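Local structure of capsular polysaccharide biosynthesis protein (Burkholderia pseudomallei, 4BQN) at residues 146-149 with 150-154; 49-52 with 53-57. The protein binds coenzyme A and is probably an acetyltransferase that acts in the biosynthesis of the capsular polysaccharide. The protein carries 1 engineered substitution. All coordinates share one frame; numbering follows the deposited sequence.

Contact 1 of 2, residues 146-149 with 150-154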
loop_
_atom_site.group_PDB
_atom_site.type_symbol
_atom_site.label_atom_id
_atom_site.label_comp_id
_atom_site.label_asym_id
_atom_site.label_seq_id
_atom_site.Cartn_x
_atom_site.Cartn_y
_atom_site.Cartn_z
ATOM N N GLY A 146 -21.550 -6.433 2.175
ATOM C CA GLY A 146 -21.032 -5.634 3.291
ATOM C C GLY A 146 -21.359 -6.239 4.652
ATOM O O GLY A 146 -20.541 -6.185 5.575
ATOM N N ALA A 147 -22.548 -6.829 4.777
ATOM C CA ALA A 147 -22.961 -7.479 6.020
ATOM C C ALA A 147 -22.080 -8.684 6.309
ATOM O O ALA A 147 -21.695 -8.914 7.451
ATOM C CB ALA A 147 -24.433 -7.877 5.946
ATOM N N SER A 148 -21.730 -9.440 5.271
ATOM C CA SER A 148 -20.832 -10.584 5.438
ATOM C C SER A 148 -19.450 -10.134 5.903
ATOM O O SER A 148 -18.884 -10.686 6.845
ATOM C CB SER A 148 -20.704 -11.352 4.124
ATOM O OG SER A 148 -19.909 -12.512 4.314
ATOM N N LEU A 149 -18.904 -9.116 5.240
ATOM C CA LEU A 149 -17.610 -8.573 5.631
ATOM C C LEU A 149 -17.642 -8.057 7.067
ATOM O O LEU A 149 -16.677 -8.240 7.813
ATOM C CB LEU A 149 -17.191 -7.465 4.667
ATOM C CG LEU A 149 -17.003 -7.888 3.210
ATOM C CD1 LEU A 149 -16.727 -6.667 2.336
ATOM C CD2 LEU A 149 -15.891 -8.918 3.072
ATOM N N ARG A 150 -18.752 -7.428 7.460
ATOM C CA ARG A 150 -18.867 -6.909 8.825
ATOM C C ARG A 150 -18.818 -8.051 9.837
ATOM O O ARG A 150 -18.112 -7.957 10.854
ATOM C CB ARG A 150 -20.131 -6.069 9.014
ATOM C CG ARG A 150 -20.351 -5.665 10.461
ATOM C CD ARG A 150 -21.254 -4.455 10.500
ATOM N NE ARG A 150 -21.314 -3.871 11.833
ATOM C CZ ARG A 150 -21.725 -2.630 12.090
ATOM N NH1 ARG A 150 -22.108 -1.824 11.107
ATOM N NH2 ARG A 150 -21.749 -2.186 13.335
ATOM N N ILE A 151 -19.548 -9.124 9.573
ATOM C CA ILE A 151 -19.487 -10.299 10.437
ATOM C C ILE A 151 -18.047 -10.816 10.548
ATOM O O ILE A 151 -17.620 -11.269 11.624
ATOM C CB ILE A 151 -20.449 -11.401 9.937
ATOM C CG1 ILE A 151 -21.902 -10.956 10.185
ATOM C CG2 ILE A 151 -20.171 -12.748 10.593
ATOM C CD1 ILE A 151 -22.944 -11.713 9.386
ATOM N N ASP A 152 -17.284 -10.685 9.461
ATOM C CA ASP A 152 -15.924 -11.213 9.404
ATOM C C ASP A 152 -14.830 -10.191 9.706
ATOM O O ASP A 152 -13.659 -10.485 9.467
ATOM C CB ASP A 152 -15.675 -11.834 8.024
ATOM C CG ASP A 152 -16.488 -13.093 7.797
ATOM O OD1 ASP A 152 -16.971 -13.683 8.795
ATOM O OD2 ASP A 152 -16.653 -13.496 6.620
ATOM N N ILE A 153 -15.174 -9.012 10.233
ATOM C CA ILE A 153 -14.175 -7.944 10.359
ATOM C C ILE A 153 -12.965 -8.339 11.211
ATOM O O ILE A 153 -11.826 -8.014 10.850
ATOM C CB ILE A 153 -14.808 -6.612 10.811
ATOM C CG1 ILE A 153 -13.805 -5.476 10.609
ATOM C CG2 ILE A 153 -15.322 -6.704 12.256
ATOM C CD1 ILE A 153 -14.398 -4.101 10.780
ATOM N N ASP A 154 -13.181 -9.075 12.304
ATOM C CA ASP A 154 -12.053 -9.453 13.149
ATOM C C ASP A 154 -11.124 -10.430 12.434
ATOM O O ASP A 154 -9.902 -10.353 12.572
ATOM C CB ASP A 154 -12.522 -10.058 14.470
ATOM C CG ASP A 154 -13.193 -9.049 15.375
ATOM O OD1 ASP A 154 -12.911 -7.845 15.253
ATOM O OD2 ASP A 154 -13.983 -9.475 16.245
HETATM O O HOH W 1 -17.258 -12.144 4.362
#
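Ser148 and Asp152, one helical turn apart, are bridged by a water. Ser148 OG gives its proton to this water at 2.7 Å. The water passes a proton on to Asp152 OD2, also at 2.7 Å. The two side-chain oxygens, Ser148 OG and Asp152 OD2, stay 4.1 Å apart, so the water is what joins them. Ser148 holds OG opposite its own backbone N (chi1 -176°), and this turns the hydroxyl to the side where the water sits. Ser148 OG is also hydrogen-bonded to Arg308 NH1 of helix 300-310, its strongest polar partner. The same Arg308 NH1 lies at long range from Asp152 OD2, a weak pairing that might slightly stabilise the negative charge there.

The backbone bonds are those of a helix running to its end. Arg150 N reaches Gly146 O, and Ile151 N binds Ala147 O at 3.0 Å in a fairly straight bond (166°). Asp152 N then bonds to Ser148 O at 3.1 Å and, weakly, to Leu149 O.

Carbon contacts are modest. Ile151 lays CG1 against Ala147 O at 3.4 Å. Leu149 and Ile153 both turn to Tyr245 in a loop, while the guanidinium of Arg150 reaches Ile244 O through NH1.

Asp152 is the first residue to leave helical geometry. It stands directly before the next helix, at the N-cap position, but its side chain makes no capping bond. Contact 1 is therefore a helix-to-helix junction, where helix 142-151 ends and helix 153-167 begins after a single residue.

Contact 2 of 2, residues 49-52 with 53-57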
loop_
_atom_site.group_PDB
_atom_site.type_symbol
_atom_site.label_atom_id
_atom_site.label_comp_id
_atom_site.label_asym_id
_atom_site.label_seq_id
_atom_site.Cartn_x
_atom_site.Cartn_y
_atom_site.Cartn_z
ATOM N N ILE A 49 19.028 2.654 -12.372
ATOM C CA ILE A 49 19.435 1.829 -11.235
ATOM C C ILE A 49 20.937 1.540 -11.238
ATOM O O ILE A 49 21.576 1.495 -10.165
ATOM C CB ILE A 49 18.552 0.563 -11.075
ATOM C CG1 ILE A 49 18.435 0.193 -9.594
ATOM C CG2 ILE A 49 19.055 -0.599 -11.924
ATOM C CD1 ILE A 49 17.526 1.113 -8.798
ATOM N N ASP A 50 21.500 1.376 -12.444
ATOM C CA ASP A 50 22.952 1.230 -12.607
ATOM C C ASP A 50 23.678 2.465 -12.076
ATOM O O ASP A 50 24.665 2.348 -11.338
ATOM C CB ASP A 50 23.327 1.052 -14.083
ATOM C CG ASP A 50 23.062 -0.354 -14.616
ATOM O OD1 ASP A 50 22.819 -1.312 -13.848
ATOM O OD2 ASP A 50 23.122 -0.501 -15.856
ATOM N N ARG A 51 23.184 3.650 -12.438
ATOM C CA ARG A 51 23.796 4.910 -12.030
ATOM C C ARG A 51 23.726 5.070 -10.508
ATOM O O ARG A 51 24.680 5.517 -9.866
ATOM C CB ARG A 51 23.080 6.064 -12.731
ATOM C CG ARG A 51 23.744 7.427 -12.591
ATOM C CD ARG A 51 23.103 8.475 -13.502
ATOM N NE ARG A 51 22.399 7.865 -14.632
ATOM C CZ ARG A 51 21.083 7.931 -14.835
ATOM N NH1 ARG A 51 20.303 8.610 -14.004
ATOM N NH2 ARG A 51 20.547 7.320 -15.882
ATOM N N HIS A 52 22.586 4.701 -9.925
ATOM C CA HIS A 52 22.459 4.835 -8.484
ATOM C C HIS A 52 23.414 3.907 -7.754
ATOM O O HIS A 52 23.970 4.300 -6.734
ATOM C CB HIS A 52 21.027 4.601 -8.022
ATOM C CG HIS A 52 20.096 5.696 -8.419
ATOM N ND1 HIS A 52 20.372 7.029 -8.185
ATOM C CD2 HIS A 52 18.895 5.660 -9.039
ATOM C CE1 HIS A 52 19.379 7.766 -8.651
ATOM N NE2 HIS A 52 18.469 6.958 -9.173
ATOM N N LEU A 53 23.601 2.682 -8.252
ATOM C CA LEU A 53 24.550 1.764 -7.630
ATOM C C LEU A 53 25.964 2.324 -7.677
ATOM O O LEU A 53 26.719 2.196 -6.711
ATOM C CB LEU A 53 24.524 0.393 -8.299
ATOM C CG LEU A 53 25.083 -0.746 -7.441
ATOM C CD1 LEU A 53 24.030 -1.265 -6.469
ATOM C CD2 LEU A 53 25.588 -1.870 -8.330
ATOM N N ALA A 54 26.312 2.954 -8.799
ATOM C CA ALA A 54 27.659 3.472 -9.020
ATOM C C ALA A 54 27.923 4.820 -8.348
ATOM O O ALA A 54 29.027 5.067 -7.856
ATOM C CB ALA A 54 27.937 3.581 -10.516
ATOM N N GLU A 55 26.918 5.691 -8.339
ATOM C CA GLU A 55 27.143 7.115 -8.053
ATOM C C GLU A 55 26.341 7.655 -6.869
ATOM O O GLU A 55 26.733 8.636 -6.248
ATOM C CB GLU A 55 26.830 7.963 -9.294
ATOM C CG GLU A 55 27.748 7.709 -10.481
ATOM C CD GLU A 55 27.388 8.534 -11.709
ATOM O OE1 GLU A 55 26.615 9.512 -11.579
ATOM O OE2 GLU A 55 27.877 8.203 -12.812
ATOM N N THR A 56 25.201 7.047 -6.575
ATOM C CA THR A 56 24.351 7.556 -5.507
ATOM C C THR A 56 24.641 6.849 -4.196
ATOM O O THR A 56 25.068 7.475 -3.224
ATOM C CB THR A 56 22.858 7.402 -5.852
ATOM O OG1 THR A 56 22.575 8.113 -7.060
ATOM C CG2 THR A 56 21.969 7.926 -4.728
ATOM N N ILE A 57 24.401 5.545 -4.179
ATOM C CA ILE A 57 24.482 4.771 -2.945
ATOM C C ILE A 57 25.860 4.823 -2.261
ATOM O O ILE A 57 25.922 4.982 -1.046
ATOM C CB ILE A 57 23.948 3.338 -3.157
ATOM C CG1 ILE A 57 22.440 3.406 -3.463
ATOM C CG2 ILE A 57 24.201 2.460 -1.935
ATOM C CD1 ILE A 57 21.864 2.117 -4.017
#
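Leu53 begins the 53-57 segment by bonding its N to Ile49 O at 3.0 Å. Its CB lies near the carbonyl oxygens of Ile49 and Asp50, and its branched end leads away from the turn. Ala54 N continues the pattern with a bond to Asp50 O. The Ala54 methyl carbon, CB, rests 3.6 Å from that same Asp50 O.

Glu55 N bonds to Arg51 O at 2.7 Å. Arg51 is modelled in two conformers. In the one given, its side chain crosses that of Glu55 at an angle, with the flat end groups turned 60° apart. Glu55 OE1 comes to 3.7 Å from Arg51 CG. In this conformer Arg51 bends at chi3 and its NE stays 5.5 Å from Glu55 OE1, so no salt bridge forms there.

Thr56 carries the main side-chain bond. Its OG1 lies at the edge of the His52 ring, in the ring plane, and meets His52 ND1 at 2.7 Å. The bond is nearly straight (174°), and either atom could be the donor. Thr56 keeps OG1 beside its own backbone N (chi1 -59°), which turns the hydroxyl back to the ring. His52 NE2 is hydrogen-bonded to Glu39 OE1, so both ring nitrogens have partners. Thr56 N bonds to His52 O from above the carbonyl plane.

The helix widens here into a pi-type turn. Ile57 N reaches back five residues to the same His52 O at 2.9 Å.

Along helix 46-56 and just after it, Ile49, Leu53 and Ile57 pack on Leu82 of helix 79-83. Asp50 makes a salt bridge with Lys76. His52 and Thr56 turn to Met38 and Val36, in the loop after strand 33-35, an outermost strand of the parallel sheet.

Contacts 1 and 2 lie on opposite sides of the chain's centre and do not touch. Their centres are 47 Å apart, and their nearest atoms are about 36 Å apart. Contact 2 comes first in the chain. Contact 1 holds the end of a helix and contact 2 the C-terminal part of another, with a pi-type turn. The chain then goes different ways: 146-154 runs into another helix, while 49-57 leads on to strand 62-65 of the parallel sheet. Neither contact belongs to the coenzyme A site. In contact 2, the side chain of Ile49 is about 12 Å from the bound coenzyme A. Helix 153-167, which starts within contact 1, carries the coenzyme A-binding residues Glu163 and Arg167 farther along.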